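Local coordinates for outer membrane protein Omp121 (Bacteroides thetaiotaomicron, PDB 5FQ8) that forms the TonB-dependent transport barrel of an outer-membrane SusCD nutrient importer and probably carries captured nutrients inward across the membrane, at residues V91-S95 and T672-F677; Q690-K696 and S733-L738; F559-I564 and W591-D597; S729-L734 and A755-V761. One frame throughout, in Å; residues are numbered along the deposited sequence.

In the fold
All four contacts reach the large sheet that curls into the barrel of this TonB-dependent transporter. Contact 1 closes the longest loop, bringing plug residues 91-95 to barrel strand 661-680, and contact 3, between barrel strands 558-569 and 582-596, is nested inside that loop. Contacts 2 and 4 follow along the chain and share S733 and L734. Contacts 1, 2 and 4 form a cluster with centres about 10 to 11 Å apart: Q675 is probably hydrogen-bonded to L694, and L94 packs on L734, A755 and V761. Contact 3 stands apart, its centre about 15 Å from that of contact 1 and about 21 to 22 Å from the others. The plug loop thus packs on both barrel wall and loops.

Contact 1: residues V91-S95 and T672-F677; sequences VSSLS and TDKQIF
F677 lays one face of its ring over L94, with L94 CB 4.2 Å from F677 CD1, while S95 CB meets the ring edge 3.4 Å from F677 CE1. The t rotamer of F677 (chi2 76°) carries the flat ring across to the loop, where phenylalanine offers a broad apolar surface. Segment 91-95 is irregular and mostly extended, bent at S92 and L94 by psi values near -30°. It runs in the same general direction as 672-677, with CA atoms 6.0 Å apart at S92 and T672, 7.2 Å at S93 and Q675, and 6.9 Å at S95 and F677. The 672-677 side is strand at both ends, broken in the middle, where K674 takes a left-handed conformation (phi/psi 53/28) and its NZ makes a salt bridge with D673 OD2 at 2.9 Å. Just beyond, the long arm of Q675 reaches toward the loop, and Q675 NE2 donates to S92 O at 2.8 Å, a polar tether from side chain to loop carbonyl. The small serine S92 lets the chains approach: S92 CB lies 3.2 Å from T672 OG1, which is hydrogen-bonded to T645. Within the loop, S95 OG donates to L94 O at 2.7 Å. About 302 Å² is buried. A plug loop docked through side chains on a strand of the barrel wall is typical of TonB-dependent receptors, whose plug sits inside the barrel.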
loop_
_atom_site.group_PDB
_atom_site.type_symbol
_atom_site.label_atom_id
_atom_site.label_comp_id
_atom_site.label_asym_id
_atom_site.label_seq_id
_atom_site.Cartn_x
_atom_site.Cartn_y
_atom_site.Cartn_z
ATOM N N VAL B 91 -34.717 6.084 -15.705
ATOM C CA VAL B 91 -33.296 6.004 -16.011
ATOM C C VAL B 91 -33.090 6.319 -17.483
ATOM O O VAL B 91 -33.663 5.664 -18.350
ATOM C CB VAL B 91 -32.743 4.617 -15.666
ATOM C CG1 VAL B 91 -31.399 4.433 -16.269
ATOM C CG2 VAL B 91 -32.679 4.428 -14.181
ATOM N N SER B 92 -32.284 7.326 -17.773
ATOM C CA SER B 92 -31.871 7.558 -19.143
ATOM C C SER B 92 -30.460 7.081 -19.405
ATOM O O SER B 92 -30.165 6.603 -20.501
ATOM C CB SER B 92 -31.959 9.038 -19.477
ATOM O OG SER B 92 -33.250 9.524 -19.199
ATOM N N SER B 93 -29.583 7.198 -18.417
ATOM C CA SER B 93 -28.178 6.854 -18.574
ATOM C C SER B 93 -28.020 5.369 -18.288
ATOM O O SER B 93 -28.324 4.910 -17.184
ATOM C CB SER B 93 -27.324 7.705 -17.634
ATOM O OG SER B 93 -25.941 7.642 -17.942
ATOM N N LEU B 94 -27.576 4.606 -19.286
ATOM C CA LEU B 94 -27.500 3.171 -19.070
ATOM C C LEU B 94 -26.373 2.824 -18.124
ATOM O O LEU B 94 -26.446 1.819 -17.424
ATOM C CB LEU B 94 -27.335 2.439 -20.384
ATOM C CG LEU B 94 -28.115 1.146 -20.419
ATOM C CD1 LEU B 94 -29.525 1.450 -20.028
ATOM C CD2 LEU B 94 -28.063 0.596 -21.814
ATOM N N SER B 95 -25.327 3.625 -18.098
ATOM C CA SER B 95 -24.404 3.591 -16.985
ATOM C C SER B 95 -23.622 4.871 -16.971
ATOM O O SER B 95 -22.978 5.222 -17.963
ATOM C CB SER B 95 -23.471 2.399 -17.057
ATOM O OG SER B 95 -24.036 1.310 -16.361
ATOM N N THR B 672 -33.659 9.639 -24.846
ATOM C CA THR B 672 -32.224 9.870 -24.715
ATOM C C THR B 672 -31.493 9.053 -25.778
ATOM O O THR B 672 -31.508 7.823 -25.738
ATOM C CB THR B 672 -31.756 9.498 -23.315
ATOM O OG1 THR B 672 -32.526 10.227 -22.360
ATOM C CG2 THR B 672 -30.294 9.836 -23.147
ATOM N N ASP B 673 -30.849 9.738 -26.719
ATOM C CA ASP B 673 -30.228 9.102 -27.870
ATOM C C ASP B 673 -28.719 9.297 -27.862
ATOM O O ASP B 673 -28.193 10.222 -27.248
ATOM C CB ASP B 673 -30.793 9.658 -29.176
ATOM C CG ASP B 673 -30.619 8.705 -30.328
ATOM O OD1 ASP B 673 -30.503 7.496 -30.079
ATOM O OD2 ASP B 673 -30.603 9.155 -31.483
ATOM N N LYS B 674 -28.031 8.418 -28.576
ATOM C CA LYS B 674 -26.586 8.486 -28.789
ATOM C C LYS B 674 -25.800 8.599 -27.487
ATOM O O LYS B 674 -24.707 9.154 -27.467
ATOM C CB LYS B 674 -26.207 9.640 -29.721
ATOM C CG LYS B 674 -27.027 9.753 -30.989
ATOM C CD LYS B 674 -27.058 8.462 -31.774
ATOM C CE LYS B 674 -27.458 8.700 -33.230
ATOM N NZ LYS B 674 -28.450 9.803 -33.366
ATOM N N GLN B 675 -26.327 8.080 -26.389
ATOM C CA GLN B 675 -25.577 8.084 -25.144
ATOM C C GLN B 675 -24.340 7.206 -25.269
ATOM O O GLN B 675 -24.431 6.036 -25.649
ATOM C CB GLN B 675 -26.489 7.616 -24.013
ATOM C CG GLN B 675 -25.937 6.596 -23.063
ATOM C CD GLN B 675 -27.030 5.971 -22.236
ATOM O OE1 GLN B 675 -26.777 5.221 -21.310
ATOM N NE2 GLN B 675 -28.258 6.292 -22.567
ATOM N N ILE B 676 -23.177 7.778 -24.967
ATOM C CA ILE B 676 -21.924 7.038 -25.052
ATOM C C ILE B 676 -21.826 6.054 -23.899
ATOM O O ILE B 676 -21.985 6.418 -22.735
ATOM C CB ILE B 676 -20.727 7.992 -25.049
ATOM C CG1 ILE B 676 -20.648 8.777 -26.341
ATOM C CG2 ILE B 676 -19.481 7.220 -24.904
ATOM C CD1 ILE B 676 -21.129 10.163 -26.220
ATOM N N PHE B 677 -21.516 4.808 -24.218
ATOM C CA PHE B 677 -21.587 3.744 -23.236
ATOM C C PHE B 677 -20.617 2.650 -23.639
ATOM O O PHE B 677 -20.410 2.413 -24.829
ATOM C CB PHE B 677 -23.025 3.218 -23.152
ATOM C CG PHE B 677 -23.184 2.007 -22.306
ATOM C CD1 PHE B 677 -23.170 2.098 -20.941
ATOM C CD2 PHE B 677 -23.382 0.783 -22.880
ATOM C CE1 PHE B 677 -23.330 0.997 -20.161
ATOM C CE2 PHE B 677 -23.538 -0.331 -22.105
ATOM C CZ PHE B 677 -23.515 -0.221 -20.729
#

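Contact 2: residues Q690-K696 and S733-L738; sequences QNMNLGK and SLPEEL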
loop_
_atom_site.group_PDB
_atom_site.type_symbol
_atom_site.label_atom_id
_atom_site.label_comp_id
_atom_site.label_asym_id
_atom_site.label_seq_id
_atom_site.Cartn_x
_atom_site.Cartn_y
_atom_site.Cartn_z
ATOM N N GLN B 690 -16.903 -2.070 -26.375
ATOM C CA GLN B 690 -16.559 -0.991 -27.280
ATOM C C GLN B 690 -17.398 0.208 -26.911
ATOM O O GLN B 690 -18.597 0.074 -26.680
ATOM C CB GLN B 690 -16.783 -1.366 -28.737
ATOM C CG GLN B 690 -16.440 -0.236 -29.670
ATOM C CD GLN B 690 -16.703 -0.548 -31.111
ATOM O OE1 GLN B 690 -16.401 0.252 -31.988
ATOM N NE2 GLN B 690 -17.278 -1.708 -31.371
ATOM N N ASN B 691 -16.769 1.369 -26.822
ATOM C CA ASN B 691 -17.501 2.593 -26.538
ATOM C C ASN B 691 -18.192 3.056 -27.806
ATOM O O ASN B 691 -17.529 3.327 -28.809
ATOM C CB ASN B 691 -16.556 3.676 -26.028
ATOM C CG ASN B 691 -15.900 3.316 -24.733
ATOM O OD1 ASN B 691 -16.415 2.522 -23.957
ATOM N ND2 ASN B 691 -14.756 3.920 -24.478
ATOM N N MET B 692 -19.515 3.147 -27.778
ATOM C CA MET B 692 -20.199 3.696 -28.935
ATOM C C MET B 692 -21.476 4.379 -28.495
ATOM O O MET B 692 -21.903 4.255 -27.350
ATOM C CB MET B 692 -20.474 2.615 -29.979
ATOM C CG MET B 692 -21.033 1.321 -29.439
ATOM S SD MET B 692 -20.634 -0.087 -30.485
ATOM C CE MET B 692 -20.575 0.662 -32.085
ATOM N N ASN B 693 -22.055 5.137 -29.418
ATOM C CA ASN B 693 -23.326 5.803 -29.176
ATOM C C ASN B 693 -24.462 4.798 -29.187
ATOM O O ASN B 693 -24.648 4.078 -30.168
ATOM C CB ASN B 693 -23.567 6.858 -30.249
ATOM C CG ASN B 693 -22.461 7.870 -30.318
ATOM O OD1 ASN B 693 -21.711 7.907 -31.275
ATOM N ND2 ASN B 693 -22.350 8.700 -29.301
ATOM N N LEU B 694 -25.243 4.765 -28.116
ATOM C CA LEU B 694 -26.329 3.805 -28.035
ATOM C C LEU B 694 -27.547 4.287 -28.813
ATOM O O LEU B 694 -27.539 5.322 -29.481
ATOM C CB LEU B 694 -26.720 3.546 -26.587
ATOM C CG LEU B 694 -25.739 2.861 -25.660
ATOM C CD1 LEU B 694 -26.444 2.410 -24.418
ATOM C CD2 LEU B 694 -25.101 1.697 -26.344
ATOM N N GLY B 695 -28.606 3.513 -28.723
ATOM C CA GLY B 695 -29.888 3.924 -29.244
ATOM C C GLY B 695 -30.650 4.775 -28.251
ATOM O O GLY B 695 -30.097 5.332 -27.303
ATOM N N LYS B 696 -31.951 4.864 -28.477
ATOM C CA LYS B 696 -32.835 5.656 -27.640
ATOM C C LYS B 696 -33.279 4.869 -26.417
ATOM O O LYS B 696 -33.741 3.734 -26.528
ATOM C CB LYS B 696 -34.056 6.100 -28.440
ATOM C CG LYS B 696 -33.727 6.989 -29.611
ATOM C CD LYS B 696 -34.903 7.186 -30.535
ATOM C CE LYS B 696 -34.487 8.043 -31.681
ATOM N NZ LYS B 696 -35.624 8.553 -32.437
ATOM N N SER B 733 -33.263 0.697 -28.958
ATOM C CA SER B 733 -32.329 -0.150 -29.677
ATOM C C SER B 733 -30.977 -0.078 -28.998
ATOM O O SER B 733 -30.608 0.945 -28.425
ATOM C CB SER B 733 -32.200 0.253 -31.144
ATOM O OG SER B 733 -31.759 1.590 -31.257
ATOM N N LEU B 734 -30.265 -1.193 -29.031
ATOM C CA LEU B 734 -28.865 -1.254 -28.698
ATOM C C LEU B 734 -28.130 -1.742 -29.932
ATOM O O LEU B 734 -28.571 -2.723 -30.543
ATOM C CB LEU B 734 -28.619 -2.191 -27.524
ATOM C CG LEU B 734 -29.032 -1.620 -26.174
ATOM C CD1 LEU B 734 -28.916 -2.666 -25.130
ATOM C CD2 LEU B 734 -28.164 -0.441 -25.816
ATOM N N PRO B 735 -27.042 -1.083 -30.346
ATOM C CA PRO B 735 -26.383 -1.417 -31.615
ATOM C C PRO B 735 -26.330 -2.896 -31.966
ATOM O O PRO B 735 -25.736 -3.704 -31.248
ATOM C CB PRO B 735 -24.984 -0.838 -31.413
ATOM C CG PRO B 735 -25.232 0.355 -30.620
ATOM C CD PRO B 735 -26.365 0.032 -29.682
ATOM N N GLU B 736 -26.969 -3.232 -33.088
ATOM C CA GLU B 736 -27.203 -4.624 -33.451
ATOM C C GLU B 736 -25.906 -5.392 -33.537
ATOM O O GLU B 736 -25.823 -6.540 -33.091
ATOM C CB GLU B 736 -27.924 -4.705 -34.796
ATOM C CG GLU B 736 -29.413 -4.397 -34.789
ATOM C CD GLU B 736 -30.004 -4.372 -36.193
ATOM O OE1 GLU B 736 -29.209 -4.374 -37.156
ATOM O OE2 GLU B 736 -31.248 -4.353 -36.339
ATOM N N GLU B 737 -24.875 -4.753 -34.086
ATOM C CA GLU B 737 -23.647 -5.438 -34.453
ATOM C C GLU B 737 -23.000 -6.148 -33.289
ATOM O O GLU B 737 -22.227 -7.078 -33.509
ATOM C CB GLU B 737 -22.678 -4.447 -35.071
ATOM C CG GLU B 737 -23.330 -3.600 -36.135
ATOM C CD GLU B 737 -23.977 -2.371 -35.560
ATOM O OE1 GLU B 737 -23.382 -1.784 -34.636
ATOM O OE2 GLU B 737 -25.080 -2.003 -36.011
ATOM N N LEU B 738 -23.315 -5.762 -32.063
ATOM C CA LEU B 738 -22.739 -6.388 -30.886
ATOM C C LEU B 738 -23.759 -7.178 -30.091
ATOM O O LEU B 738 -23.499 -7.501 -28.931
ATOM C CB LEU B 738 -22.100 -5.340 -29.982
ATOM C CG LEU B 738 -20.701 -4.809 -30.236
ATOM C CD1 LEU B 738 -20.610 -4.021 -31.515
ATOM C CD2 LEU B 738 -20.322 -3.941 -29.069
#
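S733 opens the contact where the chains come nearest, its CA 4.8 Å from that of G695, and S733 O makes a CA-H...O contact with G695 CA at 3.2 Å. A CB on G695 would fall 2.1 Å from that oxygen, so only glycine fits. L734 starts sideways, but its end packs CD2 against L694 CD1 at 3.6 Å; L694 also lies on L94 of the plug and F677 of the barrel wall. P735 points toward the other segment, its rigid ring filling the space between L694 CD2, 3.9 Å from P735 CD, and N693 O, 3.8 Å from P735 CG. The loop after barrel strand 716-731 runs opposite in direction to strand 689-693 and its exit, without strand pairing, on the side where the partner lipoprotein docks. E736 and E737, both exposed as suits their charge, form a short 3-10 turn after P735, and L738 N returns to P735 O at 3.3 Å. That turn brings L738 back toward segment 690-696, where its CD1 lies 4.1 Å from M692 SD and 4.1 Å from Q690 NE2, an amide hydrogen-bonded to a polar side chain of the putative lipoprotein; an apolar side chain of that neighbouring chain packs on L738.

Contact 3: residues F559-I564 and W591-D597; sequences FFYPGI and WGKTGND
Strands 559-564 and 591-596 run antiparallel at 153°, their axes 4.5 Å apart at closest approach. I564 and W591 form a hydrogen-bonded pair (CA-CA 5.6 Å): I564 N donates to W591 O at 2.8 Å, and W591 N to I564 O at 3.0 Å. Next comes the non-hydrogen-bonded pair G563 and G592, CA atoms 3.6 Å apart; a CB on G592 would clash with G563 CA. K593 N then donates to P562 O at 2.7 Å, and proline, lacking NH, returns nothing. Beyond, rings take over. F559 and Y561, both p rotamers, turn toward the other strand: G595 CA makes a CH-pi contact 4.1 Å from the Y561 ring centroid, and F559 CE2 lies 3.6 Å from G595 C. Polar ends find partners outside: Y561 OH at D547, T594 OG1 at A147 O in the plug, N596 at E643, D597 at R521 and S549. The chemistry implies neighbouring barrel strands bonded through backbone at I564/W591 and, beyond, packed by Y561 over G595 and F559 over N596's backbone.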
loop_
_atom_site.group_PDB
_atom_site.type_symbol
_atom_site.label_atom_id
_atom_site.label_comp_id
_atom_site.label_asym_id
_atom_site.label_seq_id
_atom_site.Cartn_x
_atom_site.Cartn_y
_atom_site.Cartn_z
ATOM N N PHE B 559 -21.638 20.515 -29.445
ATOM C CA PHE B 559 -23.027 20.121 -29.644
ATOM C C PHE B 559 -23.966 21.258 -29.272
ATOM O O PHE B 559 -23.723 21.996 -28.318
ATOM C CB PHE B 559 -23.394 18.859 -28.855
ATOM C CG PHE B 559 -23.050 18.911 -27.393
ATOM C CD1 PHE B 559 -21.808 18.539 -26.955
ATOM C CD2 PHE B 559 -23.992 19.273 -26.459
ATOM C CE1 PHE B 559 -21.505 18.556 -25.632
ATOM C CE2 PHE B 559 -23.694 19.289 -25.134
ATOM C CZ PHE B 559 -22.454 18.932 -24.718
ATOM N N PHE B 560 -25.045 21.382 -30.035
ATOM C CA PHE B 560 -26.026 22.440 -29.870
ATOM C C PHE B 560 -27.385 21.834 -29.574
ATOM O O PHE B 560 -27.790 20.869 -30.219
ATOM C CB PHE B 560 -26.095 23.288 -31.129
ATOM C CG PHE B 560 -27.298 24.174 -31.210
ATOM C CD1 PHE B 560 -27.273 25.444 -30.680
ATOM C CD2 PHE B 560 -28.445 23.748 -31.844
ATOM C CE1 PHE B 560 -28.363 26.248 -30.765
ATOM C CE2 PHE B 560 -29.537 24.554 -31.932
ATOM C CZ PHE B 560 -29.499 25.804 -31.395
ATOM N N TYR B 561 -28.102 22.413 -28.618
ATOM C CA TYR B 561 -29.437 21.926 -28.288
ATOM C C TYR B 561 -30.418 23.053 -27.979
ATOM O O TYR B 561 -30.203 23.835 -27.048
ATOM C CB TYR B 561 -29.390 20.951 -27.112
ATOM C CG TYR B 561 -28.499 21.331 -25.953
ATOM C CD1 TYR B 561 -27.128 21.203 -26.042
ATOM C CD2 TYR B 561 -29.028 21.770 -24.756
ATOM C CE1 TYR B 561 -26.311 21.523 -25.000
ATOM C CE2 TYR B 561 -28.208 22.088 -23.699
ATOM C CZ TYR B 561 -26.845 21.955 -23.837
ATOM O OH TYR B 561 -25.994 22.255 -22.816
ATOM N N PRO B 562 -31.510 23.153 -28.724
ATOM C CA PRO B 562 -32.485 24.211 -28.469
ATOM C C PRO B 562 -33.715 23.715 -27.749
ATOM O O PRO B 562 -33.862 22.520 -27.491
ATOM C CB PRO B 562 -32.840 24.683 -29.876
ATOM C CG PRO B 562 -32.626 23.465 -30.750
ATOM C CD PRO B 562 -31.804 22.460 -29.983
ATOM N N GLY B 563 -34.614 24.639 -27.437
ATOM C CA GLY B 563 -35.859 24.295 -26.778
ATOM C C GLY B 563 -36.881 25.403 -26.900
ATOM O O GLY B 563 -36.553 26.547 -27.217
ATOM N N ILE B 564 -38.130 25.049 -26.637
ATOM C CA ILE B 564 -39.223 26.011 -26.655
ATOM C C ILE B 564 -40.273 25.549 -25.658
ATOM O O ILE B 564 -40.578 24.360 -25.573
ATOM C CB ILE B 564 -39.796 26.166 -28.078
ATOM C CG1 ILE B 564 -40.841 27.269 -28.118
ATOM C CG2 ILE B 564 -40.373 24.861 -28.574
ATOM C CD1 ILE B 564 -41.392 27.553 -29.496
ATOM N N TRP B 591 -41.268 21.458 -25.967
ATOM C CA TRP B 591 -40.467 20.600 -26.826
ATOM C C TRP B 591 -39.058 21.155 -26.827
ATOM O O TRP B 591 -38.880 22.359 -26.997
ATOM C CB TRP B 591 -40.999 20.563 -28.260
ATOM C CG TRP B 591 -40.174 19.723 -29.203
ATOM C CD1 TRP B 591 -40.461 18.466 -29.624
ATOM C CD2 TRP B 591 -38.931 20.085 -29.837
ATOM N NE1 TRP B 591 -39.486 18.014 -30.476
ATOM C CE2 TRP B 591 -38.532 18.988 -30.624
ATOM C CE3 TRP B 591 -38.117 21.227 -29.818
ATOM C CZ2 TRP B 591 -37.354 18.997 -31.383
ATOM C CZ3 TRP B 591 -36.945 21.231 -30.574
ATOM C CH2 TRP B 591 -36.579 20.126 -31.343
ATOM N N GLY B 592 -38.064 20.294 -26.675
ATOM C CA GLY B 592 -36.693 20.772 -26.721
ATOM C C GLY B 592 -35.710 19.639 -26.544
ATOM O O GLY B 592 -36.085 18.480 -26.355
ATOM N N LYS B 593 -34.433 20.000 -26.598
ATOM C CA LYS B 593 -33.345 19.039 -26.530
ATOM C C LYS B 593 -32.316 19.462 -25.494
ATOM O O LYS B 593 -32.112 20.650 -25.246
ATOM C CB LYS B 593 -32.668 18.874 -27.891
ATOM C CG LYS B 593 -33.533 18.183 -28.927
ATOM C CD LYS B 593 -33.369 18.799 -30.298
ATOM C CE LYS B 593 -32.115 18.305 -30.976
ATOM N NZ LYS B 593 -32.427 17.241 -31.957
ATOM N N THR B 594 -31.677 18.469 -24.883
ATOM C CA THR B 594 -30.508 18.685 -24.042
ATOM C C THR B 594 -29.392 17.767 -24.513
ATOM O O THR B 594 -29.545 16.543 -24.496
ATOM C CB THR B 594 -30.805 18.422 -22.570
ATOM O OG1 THR B 594 -31.823 19.316 -22.114
ATOM C CG2 THR B 594 -29.558 18.650 -21.763
ATOM N N GLY B 595 -28.276 18.359 -24.923
ATOM C CA GLY B 595 -27.119 17.585 -25.315
ATOM C C GLY B 595 -26.334 17.053 -24.130
ATOM O O GLY B 595 -26.530 17.450 -22.988
ATOM N N ASN B 596 -25.416 16.137 -24.421
ATOM C CA ASN B 596 -24.603 15.537 -23.379
ATOM C C ASN B 596 -23.328 14.984 -23.987
ATOM O O ASN B 596 -23.289 14.623 -25.163
ATOM C CB ASN B 596 -25.361 14.425 -22.666
ATOM C CG ASN B 596 -24.732 14.034 -21.372
ATOM O OD1 ASN B 596 -24.030 14.806 -20.753
ATOM N ND2 ASN B 596 -24.997 12.824 -20.942
ATOM N N ASP B 597 -22.294 14.922 -23.171
ATOM C CA ASP B 597 -21.020 14.360 -23.563
ATOM C C ASP B 597 -20.840 13.005 -22.895
ATOM O O ASP B 597 -21.773 12.433 -22.340
ATOM C CB ASP B 597 -19.890 15.328 -23.213
ATOM C CG ASP B 597 -19.932 15.796 -21.770
ATOM O OD1 ASP B 597 -20.420 15.062 -20.894
ATOM O OD2 ASP B 597 -19.468 16.915 -21.507
#

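Contact 4: residues S729-L734 and A755-V761; sequences SKVISL and AITGMPV
Three weak hydrogen bonds join the segments. V731 N donates to M759 O at 3.1 Å; V761 N donates to S729 OG at 3.4 Å, the serine standing in for a backbone acceptor; and L734 N donates to T757 OG1 at 3.4 Å, a hydroxyl also hydrogen-bonded to G740 O. The segments run in opposite directions, with CA atoms 4.1 Å apart at K730 and P760, 5.5 Å at I732 and G758, and 4.7 Å at S733 and T757. Segment 729-734 is strand to V731, then kinks at I732 (phi/psi -95/-47). Opposite, T757 (-58/-63) and G758 (-96/36) make a beta turn, closed weakly by M759 N to I756 O at 3.3 Å. P760, which has no NH to offer, puts its CA 3.4 Å from S729 O in a CA-H...O contact. Packing fills the rest: V731 points toward the turn, its CG2 3.5 Å from V761 CG2, and T757 CG2 lies 3.7 Å from S733 CA. L734 (m, t) brings CD1 to 4.2 Å from A755 CB, the small alanine letting the leucine come close, with L734 CD1 3.0 Å from A755 O; L94 of the plug touches both L734 and A755. With only weak hydrogen bonds across it, this meeting of the end of barrel strand 716-731 with the turn after strand 752-756 probably owes much to close packing.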
loop_
_atom_site.group_PDB
_atom_site.type_symbol
_atom_site.label_atom_id
_atom_site.label_comp_id
_atom_site.label_asym_id
_atom_site.label_seq_id
_atom_site.Cartn_x
_atom_site.Cartn_y
_atom_site.Cartn_z
ATOM N N SER B 729 -40.874 2.652 -19.332
ATOM C CA SER B 729 -39.459 2.589 -19.673
ATOM C C SER B 729 -39.247 1.653 -20.842
ATOM O O SER B 729 -39.780 0.545 -20.857
ATOM C CB SER B 729 -38.642 2.088 -18.484
ATOM O OG SER B 729 -37.271 2.081 -18.781
ATOM N N LYS B 730 -38.456 2.081 -21.816
ATOM C CA LYS B 730 -38.135 1.169 -22.912
ATOM C C LYS B 730 -36.850 1.604 -23.590
ATOM O O LYS B 730 -36.834 2.630 -24.271
ATOM C CB LYS B 730 -39.275 1.110 -23.912
ATOM C CG LYS B 730 -39.084 0.095 -25.025
ATOM C CD LYS B 730 -40.156 0.252 -26.093
ATOM C CE LYS B 730 -40.442 -1.050 -26.811
ATOM N NZ LYS B 730 -41.171 -0.848 -28.070
ATOM N N VAL B 731 -35.786 0.821 -23.406
ATOM C CA VAL B 731 -34.679 0.842 -24.347
ATOM C C VAL B 731 -35.241 0.584 -25.720
ATOM O O VAL B 731 -36.036 -0.337 -25.894
ATOM C CB VAL B 731 -33.642 -0.223 -23.965
ATOM C CG1 VAL B 731 -32.401 -0.092 -24.824
ATOM C CG2 VAL B 731 -33.295 -0.133 -22.509
ATOM N N ILE B 732 -34.880 1.398 -26.700
ATOM C CA ILE B 732 -35.450 1.242 -28.033
ATOM C C ILE B 732 -34.556 0.404 -28.930
ATOM O O ILE B 732 -35.021 -0.516 -29.597
ATOM C CB ILE B 732 -35.769 2.615 -28.658
ATOM C CG1 ILE B 732 -37.106 3.115 -28.125
ATOM C CG2 ILE B 732 -35.844 2.500 -30.155
ATOM C CD1 ILE B 732 -37.682 4.254 -28.920
ATOM N N SER B 733 -33.263 0.697 -28.958
ATOM C CA SER B 733 -32.329 -0.150 -29.677
ATOM C C SER B 733 -30.977 -0.078 -28.998
ATOM O O SER B 733 -30.608 0.945 -28.425
ATOM C CB SER B 733 -32.200 0.253 -31.144
ATOM O OG SER B 733 -31.759 1.590 -31.257
ATOM N N LEU B 734 -30.265 -1.193 -29.031
ATOM C CA LEU B 734 -28.865 -1.254 -28.698
ATOM C C LEU B 734 -28.130 -1.742 -29.932
ATOM O O LEU B 734 -28.571 -2.723 -30.543
ATOM C CB LEU B 734 -28.619 -2.191 -27.524
ATOM C CG LEU B 734 -29.032 -1.620 -26.174
ATOM C CD1 LEU B 734 -28.916 -2.666 -25.130
ATOM C CD2 LEU B 734 -28.164 -0.441 -25.816
ATOM N N ALA B 755 -29.790 -4.815 -20.089
ATOM C CA ALA B 755 -30.503 -3.851 -20.912
ATOM C C ALA B 755 -30.636 -4.482 -22.285
ATOM O O ALA B 755 -29.640 -4.664 -22.981
ATOM C CB ALA B 755 -29.775 -2.517 -20.985
ATOM N N ILE B 756 -31.855 -4.833 -22.663
ATOM C CA ILE B 756 -32.133 -5.581 -23.879
ATOM C C ILE B 756 -32.970 -4.714 -24.803
ATOM O O ILE B 756 -33.725 -3.857 -24.347
ATOM C CB ILE B 756 -32.845 -6.891 -23.525
ATOM C CG1 ILE B 756 -32.141 -7.546 -22.348
ATOM C CG2 ILE B 756 -32.830 -7.823 -24.679
ATOM C CD1 ILE B 756 -32.712 -8.876 -21.982
ATOM N N THR B 757 -32.851 -4.954 -26.107
ATOM C CA THR B 757 -33.248 -3.959 -27.097
ATOM C C THR B 757 -34.706 -3.548 -26.950
ATOM O O THR B 757 -35.000 -2.382 -26.688
ATOM C CB THR B 757 -32.967 -4.462 -28.514
ATOM O OG1 THR B 757 -31.572 -4.348 -28.783
ATOM C CG2 THR B 757 -33.694 -3.626 -29.530
ATOM N N GLY B 758 -35.640 -4.468 -27.129
ATOM C CA GLY B 758 -37.016 -4.003 -27.142
ATOM C C GLY B 758 -37.734 -4.121 -25.815
ATOM O O GLY B 758 -38.928 -4.413 -25.782
ATOM N N MET B 759 -37.025 -3.908 -24.720
ATOM C CA MET B 759 -37.497 -4.211 -23.381
ATOM C C MET B 759 -37.171 -3.064 -22.438
ATOM O O MET B 759 -36.352 -2.199 -22.760
ATOM C CB MET B 759 -36.851 -5.510 -22.876
ATOM C CG MET B 759 -36.855 -6.644 -23.869
ATOM S SD MET B 759 -36.810 -8.224 -23.046
ATOM C CE MET B 759 -38.242 -8.091 -22.013
ATOM N N PRO B 760 -37.797 -3.020 -21.268
ATOM C CA PRO B 760 -37.524 -1.926 -20.342
ATOM C C PRO B 760 -36.114 -2.007 -19.798
ATOM O O PRO B 760 -35.449 -3.037 -19.871
ATOM C CB PRO B 760 -38.555 -2.135 -19.227
ATOM C CG PRO B 760 -39.584 -2.973 -19.791
ATOM C CD PRO B 760 -38.891 -3.867 -20.773
ATOM N N VAL B 761 -35.659 -0.889 -19.242
ATOM C CA VAL B 761 -34.356 -0.879 -18.597
ATOM C C VAL B 761 -34.377 -1.811 -17.405
ATOM O O VAL B 761 -35.303 -1.778 -16.591
ATOM C CB VAL B 761 -33.979 0.540 -18.172
ATOM C CG1 VAL B 761 -32.946 0.472 -17.118
ATOM C CG2 VAL B 761 -33.448 1.304 -19.336
#